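Ribonucleoside-diphosphate reductase subunit beta (Bacillus halodurans C-125, PDB 2RCC) probably serves as the iron-binding small subunit of a class I ribonucleotide reductase, which turns ribonucleoside diphosphates into deoxyribonucleotides for DNA synthesis. Local coordinates at residues 51-56 against 210-215; 117-122 against 221-226; 180-185 against 225-230; 196-201 against 215-220. All blocks are in the same frame, centred on the assembly; numbering follows the deposited sequence. Where two conformers were deposited one is given.

Contact 1 of 4, residues 51-56 against 210-215; sequences NFWTPF and STMINY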
# COMPACT_ATOMS: atom_id res chain seq x y z
N ASN A 51 -6.72 -4.87 -12.19
CA ASN A 51 -5.72 -4.34 -13.08
C ASN A 51 -4.27 -4.67 -12.70
O ASN A 51 -3.37 -3.98 -13.20
CB ASN A 51 -5.84 -2.81 -13.06
CG ASN A 51 -7.02 -2.29 -13.83
OD1 ASN A 51 -7.73 -3.05 -14.51
ND2 ASN A 51 -7.20 -0.97 -13.77
N PHE A 52 -4.02 -5.66 -11.84
CA PHE A 52 -2.65 -5.95 -11.41
C PHE A 52 -1.75 -6.24 -12.62
O PHE A 52 -2.15 -6.95 -13.53
CB PHE A 52 -2.60 -7.15 -10.46
CG PHE A 52 -1.23 -7.43 -9.92
CD1 PHE A 52 -0.74 -6.71 -8.84
CD2 PHE A 52 -0.42 -8.40 -10.49
CE1 PHE A 52 0.54 -6.97 -8.33
CE2 PHE A 52 0.86 -8.65 -9.99
CZ PHE A 52 1.33 -7.92 -8.92
N TRP A 53 -0.53 -5.68 -12.61
CA TRP A 53 0.47 -5.95 -13.64
C TRP A 53 1.85 -5.70 -13.03
O TRP A 53 1.96 -5.01 -12.03
CB TRP A 53 0.27 -5.04 -14.90
CG TRP A 53 0.48 -3.60 -14.63
CD1 TRP A 53 -0.45 -2.73 -14.16
CD2 TRP A 53 1.70 -2.84 -14.75
NE1 TRP A 53 0.10 -1.50 -13.97
CE2 TRP A 53 1.42 -1.53 -14.33
CE3 TRP A 53 3.00 -3.14 -15.18
CZ2 TRP A 53 2.36 -0.53 -14.34
CZ3 TRP A 53 3.95 -2.11 -15.20
CH2 TRP A 53 3.62 -0.85 -14.75
N THR A 54 2.88 -6.29 -13.61
CA THR A 54 4.24 -5.98 -13.20
C THR A 54 5.06 -5.87 -14.47
O THR A 54 4.72 -6.43 -15.49
CB THR A 54 4.93 -7.03 -12.24
OG1 THR A 54 5.41 -8.15 -12.98
CG2 THR A 54 3.99 -7.44 -11.10
N PRO A 55 6.16 -5.13 -14.41
CA PRO A 55 6.98 -5.05 -15.64
C PRO A 55 7.61 -6.37 -16.10
O PRO A 55 7.97 -6.48 -17.25
CB PRO A 55 8.04 -4.02 -15.27
CG PRO A 55 8.11 -4.07 -13.80
CD PRO A 55 6.73 -4.33 -13.32
N PHE A 56 7.67 -7.37 -15.23
CA PHE A 56 8.27 -8.64 -15.56
C PHE A 56 7.48 -9.47 -16.56
O PHE A 56 8.02 -10.42 -17.09
CB PHE A 56 8.58 -9.45 -14.27
CG PHE A 56 9.50 -8.72 -13.33
CD1 PHE A 56 10.85 -8.62 -13.60
CD2 PHE A 56 9.00 -8.07 -12.20
CE1 PHE A 56 11.71 -7.91 -12.74
CE2 PHE A 56 9.85 -7.37 -11.35
CZ PHE A 56 11.21 -7.30 -11.62
N SER A 210 5.65 1.59 -24.61
CA SER A 210 4.36 2.24 -24.67
C SER A 210 3.24 1.50 -23.90
O SER A 210 2.36 2.12 -23.29
CB SER A 210 3.98 2.39 -26.14
OG SER A 210 2.72 2.98 -26.25
N THR A 211 3.27 0.18 -23.98
CA THR A 211 2.37 -0.69 -23.24
C THR A 211 2.51 -0.49 -21.73
O THR A 211 1.50 -0.31 -21.04
CB THR A 211 2.64 -2.18 -23.52
OG1 THR A 211 2.39 -2.49 -24.90
CG2 THR A 211 1.79 -3.04 -22.61
N MSE A 212 3.74 -0.41 -21.24
CA MSE A 212 3.97 -0.22 -19.80
C MSE A 212 3.56 1.19 -19.37
O MSE A 212 2.94 1.36 -18.33
CB MSE A 212 5.42 -0.51 -19.43
CG MSE A 212 5.59 -1.39 -18.11
SE MSE A 212 7.24 -2.20 -18.34
CE MSE A 212 8.13 -0.50 -18.17
N ILE A 213 3.88 2.17 -20.21
CA ILE A 213 3.42 3.55 -20.00
C ILE A 213 1.88 3.61 -19.91
O ILE A 213 1.33 4.32 -19.07
CB ILE A 213 3.89 4.51 -21.14
CG1 ILE A 213 5.41 4.67 -21.14
CG2 ILE A 213 3.25 5.89 -21.01
CD1 ILE A 213 6.00 5.38 -19.92
N ASN A 214 1.21 2.87 -20.78
CA ASN A 214 -0.23 2.82 -20.81
C ASN A 214 -0.79 2.15 -19.56
O ASN A 214 -1.81 2.60 -19.05
CB ASN A 214 -0.70 2.13 -22.07
CG ASN A 214 -2.15 2.42 -22.40
OD1 ASN A 214 -2.94 1.50 -22.58
ND2 ASN A 214 -2.53 3.70 -22.45
N TYR A 215 -0.15 1.08 -19.07
CA TYR A 215 -0.55 0.48 -17.77
C TYR A 215 -0.38 1.49 -16.64
O TYR A 215 -1.29 1.60 -15.80
CB TYR A 215 0.20 -0.77 -17.46
CG TYR A 215 -0.04 -1.95 -18.42
CD1 TYR A 215 -1.12 -1.99 -19.30
CD2 TYR A 215 0.79 -3.05 -18.36
CE1 TYR A 215 -1.32 -3.11 -20.13
CE2 TYR A 215 0.59 -4.15 -19.16
CZ TYR A 215 -0.46 -4.17 -20.04
OH TYR A 215 -0.66 -5.28 -20.84
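Trp-53 and Pro-55 sit on an extended run of chain that passes beside helix 207-237, Trp-53 CA 7.7 Å from Tyr-215 CA and Pro-55 CA 7.0 Å from Met-212 CA. Residues 51-54 are loop, entered from helix 41-50, and a 3-10 turn begins at Pro-55; an ST turn closes there, with Thr-54 OG1 accepting from Phe-56 N. Between the two segments the contact is apolar. The indole of Trp-53 presents one face to Tyr-215, whose CB stands 3.5 Å from the centroid of the five-membered Trp-53 ring and 15° off its normal, a CH-pi contact. The two aromatic rings themselves meet obliquely, their planes at 52°. The six-membered end of the indole reaches the next helical turn back, with CZ3 of Trp-53 3.4 Å from CG of Met-212. That residue, present as selenomethionine, bends at its third torsion and brings SE to 3.7 Å from CB of Pro-55. A first torsion of 65° places Trp-53 CG between its backbone N and carbonyl carbon, which swings the indole toward the helix. There its NE1 donates to Asp-219 OD2, which also bonds His-122 NE2. A leucine at Trp-53 would probably leave Asp-219 without this N-H and open a gap beside Tyr-215 CB. The second subunit flanks the loop, where the two copies of Phe-52 stack. The series of Trp-53, Asp-219 and His-122, a probable iron ligand, is characteristic of class I small subunits, where it is thought to carry electrons and protons to the metal site.

Contact 2 of 4, residues 117-122 against 221-226; sequences FQEVVH and QLHVYL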
# COMPACT_ATOMS: atom_id res chain seq x y z
N PHE A 117 2.04 1.46 -3.24
CA PHE A 117 2.54 0.25 -3.86
C PHE A 117 2.61 0.37 -5.42
O PHE A 117 3.63 0.05 -6.05
CB PHE A 117 1.70 -0.92 -3.42
CG PHE A 117 1.85 -2.13 -4.27
CD1 PHE A 117 3.04 -2.85 -4.25
CD2 PHE A 117 0.89 -2.46 -5.18
CE1 PHE A 117 3.23 -3.93 -5.11
CE2 PHE A 117 1.06 -3.53 -6.02
CZ PHE A 117 2.24 -4.27 -5.98
N GLN A 118 1.52 0.84 -6.02
CA GLN A 118 1.48 1.06 -7.47
C GLN A 118 2.60 2.03 -7.87
O GLN A 118 3.28 1.78 -8.85
CB GLN A 118 0.09 1.59 -7.94
CG GLN A 118 -1.01 0.49 -7.81
CD GLN A 118 -2.31 0.83 -8.52
OE1 GLN A 118 -2.64 1.98 -8.69
NE2 GLN A 118 -3.07 -0.18 -8.89
N GLU A 119 2.82 3.09 -7.11
CA GLU A 119 3.93 4.02 -7.41
C GLU A 119 5.29 3.34 -7.35
O GLU A 119 6.16 3.63 -8.20
CB GLU A 119 3.94 5.23 -6.49
CG GLU A 119 2.67 6.13 -6.53
CD GLU A 119 2.33 6.67 -7.92
OE1 GLU A 119 3.27 6.95 -8.71
OE2 GLU A 119 1.12 6.84 -8.19
N VAL A 120 5.49 2.44 -6.37
CA VAL A 120 6.70 1.63 -6.26
C VAL A 120 6.91 0.83 -7.54
O VAL A 120 8.00 0.85 -8.12
CB VAL A 120 6.69 0.67 -5.03
CG1 VAL A 120 7.78 -0.39 -5.17
CG2 VAL A 120 6.88 1.46 -3.70
N VAL A 121 5.86 0.16 -7.99
CA VAL A 121 5.92 -0.62 -9.21
C VAL A 121 6.13 0.25 -10.49
O VAL A 121 6.92 -0.13 -11.38
CB VAL A 121 4.71 -1.54 -9.39
CG1 VAL A 121 4.83 -2.30 -10.73
CG2 VAL A 121 4.62 -2.56 -8.20
N HIS A 122 5.49 1.43 -10.53
CA HIS A 122 5.71 2.38 -11.64
C HIS A 122 7.18 2.80 -11.68
O HIS A 122 7.80 2.75 -12.73
CB HIS A 122 4.82 3.64 -11.55
CG HIS A 122 3.34 3.35 -11.59
ND1 HIS A 122 2.38 4.30 -11.31
CD2 HIS A 122 2.67 2.20 -11.85
CE1 HIS A 122 1.18 3.76 -11.42
NE2 HIS A 122 1.33 2.49 -11.77
N GLN A 221 -5.31 7.04 -13.88
CA GLN A 221 -6.69 7.49 -14.03
C GLN A 221 -7.54 7.13 -12.83
O GLN A 221 -8.40 7.92 -12.44
CB GLN A 221 -7.34 7.00 -15.34
CG GLN A 221 -6.58 7.28 -16.64
CD GLN A 221 -5.95 8.66 -16.69
OE1 GLN A 221 -6.65 9.66 -16.63
NE2 GLN A 221 -4.61 8.72 -16.85
N LEU A 222 -7.32 5.95 -12.25
CA LEU A 222 -8.05 5.56 -11.05
C LEU A 222 -7.60 6.39 -9.83
O LEU A 222 -8.40 6.70 -8.95
CB LEU A 222 -7.97 4.06 -10.82
CG LEU A 222 -8.65 3.16 -11.87
CD1 LEU A 222 -8.43 1.66 -11.54
CD2 LEU A 222 -10.12 3.45 -11.93
N HIS A 223 -6.33 6.76 -9.80
CA HIS A 223 -5.80 7.60 -8.73
C HIS A 223 -6.48 8.96 -8.82
O HIS A 223 -6.96 9.48 -7.78
CB HIS A 223 -4.28 7.77 -8.82
CG HIS A 223 -3.48 6.49 -8.70
ND1 HIS A 223 -2.11 6.49 -8.65
CD2 HIS A 223 -3.86 5.20 -8.63
CE1 HIS A 223 -1.66 5.25 -8.58
NE2 HIS A 223 -2.71 4.44 -8.57
N VAL A 224 -6.56 9.54 -10.03
CA VAL A 224 -7.27 10.83 -10.23
C VAL A 224 -8.74 10.72 -9.82
O VAL A 224 -9.27 11.62 -9.22
CB VAL A 224 -7.19 11.34 -11.70
CG1 VAL A 224 -8.05 12.57 -11.89
CG2 VAL A 224 -5.73 11.63 -12.09
N TYR A 225 -9.40 9.61 -10.16
CA TYR A 225 -10.77 9.37 -9.76
C TYR A 225 -10.88 9.42 -8.21
O TYR A 225 -11.76 10.09 -7.69
CB TYR A 225 -11.27 8.04 -10.34
CG TYR A 225 -12.61 7.56 -9.87
CD1 TYR A 225 -13.80 8.02 -10.44
CD2 TYR A 225 -12.70 6.62 -8.85
CE1 TYR A 225 -15.02 7.57 -9.99
CE2 TYR A 225 -13.90 6.19 -8.40
CZ TYR A 225 -15.05 6.65 -8.97
OH TYR A 225 -16.22 6.13 -8.48
N LEU A 226 -9.96 8.77 -7.51
CA LEU A 226 -9.94 8.79 -6.05
C LEU A 226 -9.78 10.23 -5.52
O LEU A 226 -10.56 10.69 -4.66
CB LEU A 226 -8.81 7.93 -5.50
CG LEU A 226 -8.62 7.90 -3.98
CD1 LEU A 226 -9.88 7.48 -3.26
CD2 LEU A 226 -7.44 7.03 -3.62
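The imidazole of His-223 is approached at its edge, close to its plane, by the amide of Gln-118 and by one carboxylate oxygen of Glu-119. The amide plane lies only 26° from the ring, nearly coplanar with it, whereas the Glu-119 carboxylate is turned 66° away. Beside them, the His-122 ring has the backbone O of Gln-118 over one face, 3.0 Å above the plane and toward the rim. These groups fill the space between two long helices of the ferritin-like bundle, 106-133 and 207-237, which run antiparallel with local axes 12.8 Å apart. At that spacing the backbones do not meet, and long polar side chains span the interval. Glu-119, His-122, His-223 and Glu-186 are probable ligands of the di-iron centre.

Gln-118 would be a second-shell partner of that site: its chain runs extended beyond CG (chi2 -167°) and delivers OE1 to the imidazole. Glu-119 instead folds at its second torsion, which turns its carboxylate toward His-223, with OE2 3.2 Å from CE1. The other ring nitrogen, ND1 of His-223, is hydrogen-bonded to Glu-186 OE1, and bonds at both nitrogens probably limit the rotation of the ring. His-122 has its polar partner in Asp-219, and its CE1 comes within 4.3 Å of His-223 CE1. Met-48 packs against both Gln-118 and His-223. His-223 NE2 donates to Gln-118 OE1 in a nearly straight bond whose modelled length of 2.5 Å is unusually short, the exact value being doubtful.

Contact 3 of 4, residues 180-185 against 225-230; sequences VYDVIL and YLFTNI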
# COMPACT_ATOMS: atom_id res chain seq x y z
N VAL A 180 -5.50 18.84 -4.71
CA VAL A 180 -5.43 19.44 -6.05
C VAL A 180 -4.06 19.19 -6.68
O VAL A 180 -3.99 18.84 -7.86
CB VAL A 180 -5.77 20.96 -6.08
CG1 VAL A 180 -5.53 21.56 -7.51
CG2 VAL A 180 -7.25 21.20 -5.62
N TYR A 181 -2.99 19.39 -5.90
CA TYR A 181 -1.64 19.12 -6.41
C TYR A 181 -1.51 17.63 -6.77
O TYR A 181 -0.88 17.33 -7.78
CB TYR A 181 -0.54 19.51 -5.43
CG TYR A 181 -0.55 20.95 -5.02
CD1 TYR A 181 -0.61 21.99 -5.95
CD2 TYR A 181 -0.50 21.29 -3.69
CE1 TYR A 181 -0.63 23.32 -5.54
CE2 TYR A 181 -0.51 22.58 -3.28
CZ TYR A 181 -0.59 23.60 -4.19
OH TYR A 181 -0.60 24.89 -3.71
N ASP A 182 -2.10 16.73 -5.98
CA ASP A 182 -2.11 15.27 -6.30
C ASP A 182 -2.77 14.95 -7.67
O ASP A 182 -2.30 14.08 -8.43
CB ASP A 182 -2.84 14.43 -5.24
CG ASP A 182 -2.17 14.40 -3.86
OD1 ASP A 182 -0.96 14.67 -3.73
OD2 ASP A 182 -2.89 14.06 -2.87
N VAL A 183 -3.90 15.60 -7.95
CA VAL A 183 -4.60 15.48 -9.23
C VAL A 183 -3.66 15.94 -10.37
O VAL A 183 -3.56 15.28 -11.38
CB VAL A 183 -5.96 16.26 -9.22
CG1 VAL A 183 -6.51 16.48 -10.64
CG2 VAL A 183 -7.00 15.55 -8.33
N ILE A 184 -3.00 17.08 -10.20
CA ILE A 184 -2.03 17.58 -11.18
C ILE A 184 -0.87 16.63 -11.40
O ILE A 184 -0.55 16.33 -12.55
CB ILE A 184 -1.47 18.98 -10.78
CG1 ILE A 184 -2.56 20.05 -10.96
CG2 ILE A 184 -0.24 19.31 -11.59
CD1 ILE A 184 -2.39 21.29 -10.11
N LEU A 185 -0.27 16.10 -10.32
CA LEU A 185 0.89 15.22 -10.45
C LEU A 185 0.58 13.91 -11.16
O LEU A 185 1.44 13.41 -11.86
CB LEU A 185 1.54 14.87 -9.09
CG LEU A 185 2.31 15.93 -8.30
CD1 LEU A 185 3.06 15.24 -7.16
CD2 LEU A 185 3.27 16.67 -9.15
N TYR A 225 -9.40 9.61 -10.16
CA TYR A 225 -10.77 9.37 -9.76
C TYR A 225 -10.88 9.42 -8.21
O TYR A 225 -11.76 10.09 -7.69
CB TYR A 225 -11.27 8.04 -10.34
CG TYR A 225 -12.61 7.56 -9.87
CD1 TYR A 225 -13.80 8.02 -10.44
CD2 TYR A 225 -12.70 6.62 -8.85
CE1 TYR A 225 -15.02 7.57 -9.99
CE2 TYR A 225 -13.90 6.19 -8.40
CZ TYR A 225 -15.05 6.65 -8.97
OH TYR A 225 -16.22 6.13 -8.48
N LEU A 226 -9.96 8.77 -7.51
CA LEU A 226 -9.94 8.79 -6.05
C LEU A 226 -9.78 10.23 -5.52
O LEU A 226 -10.56 10.69 -4.66
CB LEU A 226 -8.81 7.93 -5.50
CG LEU A 226 -8.62 7.90 -3.98
CD1 LEU A 226 -9.88 7.48 -3.26
CD2 LEU A 226 -7.44 7.03 -3.62
N PHE A 227 -8.76 10.91 -6.00
CA PHE A 227 -8.51 12.28 -5.53
C PHE A 227 -9.63 13.27 -5.85
O PHE A 227 -9.94 14.13 -5.03
CB PHE A 227 -7.17 12.81 -6.07
CG PHE A 227 -5.96 12.01 -5.63
CD1 PHE A 227 -5.73 11.74 -4.29
CD2 PHE A 227 -4.98 11.61 -6.58
CE1 PHE A 227 -4.59 11.04 -3.89
CE2 PHE A 227 -3.86 10.91 -6.19
CZ PHE A 227 -3.67 10.62 -4.85
N THR A 228 -10.22 13.19 -7.03
CA THR A 228 -11.33 14.09 -7.38
C THR A 228 -12.60 13.80 -6.56
O THR A 228 -13.35 14.73 -6.19
CB THR A 228 -11.59 14.15 -8.92
OG1 THR A 228 -12.00 12.88 -9.41
CG2 THR A 228 -10.36 14.58 -9.65
N ASN A 229 -12.83 12.54 -6.24
CA ASN A 229 -13.92 12.15 -5.36
C ASN A 229 -13.70 12.72 -3.96
O ASN A 229 -14.61 13.31 -3.39
CB ASN A 229 -14.08 10.63 -5.26
CG ASN A 229 -14.86 10.00 -6.42
OD1 ASN A 229 -15.34 10.66 -7.30
ND2 ASN A 229 -15.00 8.70 -6.38
N ILE A 230 -12.47 12.61 -3.44
CA ILE A 230 -12.15 13.17 -2.11
C ILE A 230 -12.36 14.67 -2.11
O ILE A 230 -12.92 15.22 -1.14
CB ILE A 230 -10.68 12.83 -1.65
CG1 ILE A 230 -10.57 11.35 -1.37
CG2 ILE A 230 -10.31 13.64 -0.38
CD1 ILE A 230 -9.12 10.87 -1.32
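Packing between two antiparallel helices of the bundle brings Phe-227 of helix 207-237 against Asp-182 and Val-183 of helix 172-187. The local axes are 9.2 Å apart, at 157° between their directions, and Val-183 CA lies 6.3 Å from Phe-227 CA. The aromatic ring takes the methylene of Asp-182 squarely over the centre of one face: Asp-182 CB is 3.7 Å from the Phe-227 ring centroid, 7° off its normal, in a CH-pi contact. Beyond it, Asp-182 OD2 stands above the plane just outside the rim, 3.6 Å from CE1 of Phe-227. The other oxygen, OD1, is hydrogen-bonded to Tyr-163 OH, which gives this buried carboxylate a polar partner. In the ferritin-like fold these helices also bear probable iron ligands, and Phe-227 packs close to two of them, Glu-186 and His-223, with Met-112 and Leu-115 of helix 106-133 touching it as well. Val-183 uses one methyl, CG2, against both neighbours, 3.6 Å from Phe-227 CB and 3.7 Å from Thr-228 CG2. Thr-228 can offer that methyl because its hydroxyl, with a first torsion of 64°, folds back over its own helix to donate to Val-224 O.

Contact 4 of 4, residues 196-201 against 215-220; sequences FFYNLA and YINRDE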
# COMPACT_ATOMS: atom_id res chain seq x y z
N PHE A 196 4.74 11.20 -26.04
CA PHE A 196 5.97 10.89 -26.81
C PHE A 196 6.09 9.37 -27.03
O PHE A 196 6.34 8.91 -28.13
CB PHE A 196 7.23 11.50 -26.15
CG PHE A 196 8.53 10.97 -26.71
CD1 PHE A 196 9.13 11.58 -27.78
CD2 PHE A 196 9.15 9.87 -26.15
CE1 PHE A 196 10.32 11.10 -28.29
CE2 PHE A 196 10.33 9.36 -26.70
CZ PHE A 196 10.91 9.98 -27.74
N PHE A 197 5.89 8.60 -25.96
CA PHE A 197 5.96 7.17 -26.05
C PHE A 197 4.86 6.61 -26.95
O PHE A 197 5.12 5.73 -27.79
CB PHE A 197 5.97 6.53 -24.66
CG PHE A 197 7.17 6.91 -23.85
CD1 PHE A 197 8.44 6.54 -24.25
CD2 PHE A 197 7.04 7.67 -22.72
CE1 PHE A 197 9.54 6.90 -23.52
CE2 PHE A 197 8.15 8.03 -21.98
CZ PHE A 197 9.39 7.65 -22.39
N TYR A 198 3.63 7.13 -26.80
CA TYR A 198 2.52 6.66 -27.64
C TYR A 198 2.72 7.04 -29.10
O TYR A 198 2.29 6.29 -29.99
CB TYR A 198 1.17 7.21 -27.15
CG TYR A 198 0.80 6.86 -25.72
CD1 TYR A 198 1.06 5.60 -25.18
CD2 TYR A 198 0.12 7.78 -24.93
CE1 TYR A 198 0.69 5.30 -23.86
CE2 TYR A 198 -0.25 7.49 -23.64
CZ TYR A 198 0.04 6.25 -23.12
OH TYR A 198 -0.34 6.00 -21.85
N ASN A 199 3.36 8.20 -29.36
CA ASN A 199 3.65 8.64 -30.73
C ASN A 199 4.59 7.65 -31.40
O ASN A 199 4.51 7.43 -32.60
CB ASN A 199 4.26 10.06 -30.74
CG ASN A 199 4.59 10.58 -32.15
OD1 ASN A 199 3.72 10.69 -33.00
ND2 ASN A 199 5.85 10.92 -32.37
N LEU A 200 5.52 7.06 -30.64
CA LEU A 200 6.41 6.02 -31.22
C LEU A 200 5.65 4.75 -31.56
O LEU A 200 5.78 4.21 -32.67
CB LEU A 200 7.59 5.69 -30.27
CG LEU A 200 8.65 6.78 -30.05
CD1 LEU A 200 9.69 6.37 -29.03
CD2 LEU A 200 9.35 7.15 -31.37
N ALA A 201 4.80 4.33 -30.64
CA ALA A 201 4.10 3.06 -30.73
C ALA A 201 3.00 3.06 -31.76
O ALA A 201 2.78 2.03 -32.37
CB ALA A 201 3.58 2.64 -29.36
N TYR A 215 -0.15 1.08 -19.07
CA TYR A 215 -0.55 0.48 -17.77
C TYR A 215 -0.38 1.49 -16.64
O TYR A 215 -1.29 1.60 -15.80
CB TYR A 215 0.20 -0.77 -17.46
CG TYR A 215 -0.04 -1.95 -18.42
CD1 TYR A 215 -1.12 -1.99 -19.30
CD2 TYR A 215 0.79 -3.05 -18.36
CE1 TYR A 215 -1.32 -3.11 -20.13
CE2 TYR A 215 0.59 -4.15 -19.16
CZ TYR A 215 -0.46 -4.17 -20.04
OH TYR A 215 -0.66 -5.28 -20.84
N ILE A 216 0.74 2.20 -16.63
CA ILE A 216 0.97 3.26 -15.64
C ILE A 216 -0.11 4.35 -15.72
O ILE A 216 -0.72 4.72 -14.70
CB ILE A 216 2.36 3.92 -15.78
CG1 ILE A 216 3.49 2.94 -15.43
CG2 ILE A 216 2.45 5.23 -14.90
CD1 ILE A 216 4.93 3.33 -15.86
N ASN A 217 -0.37 4.81 -16.94
CA ASN A 217 -1.34 5.87 -17.21
C ASN A 217 -2.78 5.42 -16.81
O ASN A 217 -3.54 6.23 -16.29
CB ASN A 217 -1.21 6.28 -18.70
CG ASN A 217 -1.64 7.72 -19.01
OD1 ASN A 217 -1.88 8.56 -18.14
ND2 ASN A 217 -1.66 8.02 -20.31
N ARG A 218 -3.12 4.14 -17.02
CA ARG A 218 -4.41 3.55 -16.61
C ARG A 218 -4.54 3.59 -15.06
O ARG A 218 -5.59 3.97 -14.51
CB ARG A 218 -4.55 2.10 -17.10
CG ARG A 218 -5.68 1.28 -16.41
CD ARG A 218 -5.99 -0.11 -17.01
NE ARG A 218 -5.14 -1.33 -16.88
CZ ARG A 218 -4.05 -1.61 -16.14
NH1 ARG A 218 -3.42 -0.76 -15.27
NH2 ARG A 218 -3.53 -2.83 -16.30
N ASP A 219 -3.49 3.18 -14.37
CA ASP A 219 -3.47 3.28 -12.90
C ASP A 219 -3.66 4.73 -12.47
O ASP A 219 -4.39 5.02 -11.53
CB ASP A 219 -2.13 2.83 -12.33
CG ASP A 219 -1.88 1.34 -12.46
OD1 ASP A 219 -2.80 0.55 -12.63
OD2 ASP A 219 -0.71 0.97 -12.29
N GLU A 220 -2.97 5.65 -13.14
CA GLU A 220 -3.11 7.06 -12.78
C GLU A 220 -4.54 7.54 -12.92
O GLU A 220 -4.97 8.30 -12.10
CB GLU A 220 -2.21 7.94 -13.60
CG GLU A 220 -0.74 7.78 -13.30
CD GLU A 220 0.07 8.83 -14.05
OE1 GLU A 220 -0.14 8.97 -15.28
OE2 GLU A 220 0.92 9.48 -13.40
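The phenol oxygen of Tyr-198 lies between two asparagines of helix 207-237, Asn-217 and Asn-214. It accepts a hydrogen bond from Asn-214 ND2, 3.2 Å from Tyr-198 OH. The amide of Asn-217 comes to the edge of the Tyr-198 ring, its plane only 19° from that of the ring; its orientation is uncertain, and the atom placed as ND2 lies 2.9 Å from Tyr-198 OH. Asn-217 CB is also close, 3.3 Å from Tyr-198 OH. CG anti to the carbonyl carbon (chi1 -58°) directs the Tyr-198 ring to helix 207-237, and its length bridges the 11.1 Å between Tyr-198 CA and Asn-217 CA. This contact joins two successive helices of the ferritin-like fold, 191-202 and 207-237, across the short turn that links them. A phenylalanine in place of Tyr-198 would probably leave the Asn-214 amide without its acceptor. One helical position past Asn-217, Arg-218 turns from the tyrosine and forms a salt bridge with Asp-219, NH1 to OD1 3.0 Å. Glu-220, a probable iron ligand, packs on Tyr-191 and Phe-194 of helix 191-202.

In the fold
Helix 207-237 takes part in all four contacts, meeting a different element in each: a loop in contact 1, and helices 106-133, 172-187 and 191-202 in contacts 2, 3 and 4. Contacts 1 to 3 are buried, and contact 4 lies nearer the surface. Chemistry follows place. Contact 1 is apolar, and contact 3 is mainly so, though a buried aspartate joins it; contact 2 is polar and lies at the probable iron site, and contact 4 is a small polar meeting of a phenol with asparagine amides. Asp-219, in contact 4's range, connects contacts 1 and 2. Contacts 1 and 2 also touch the second subunit; contacts 3 and 4 do not.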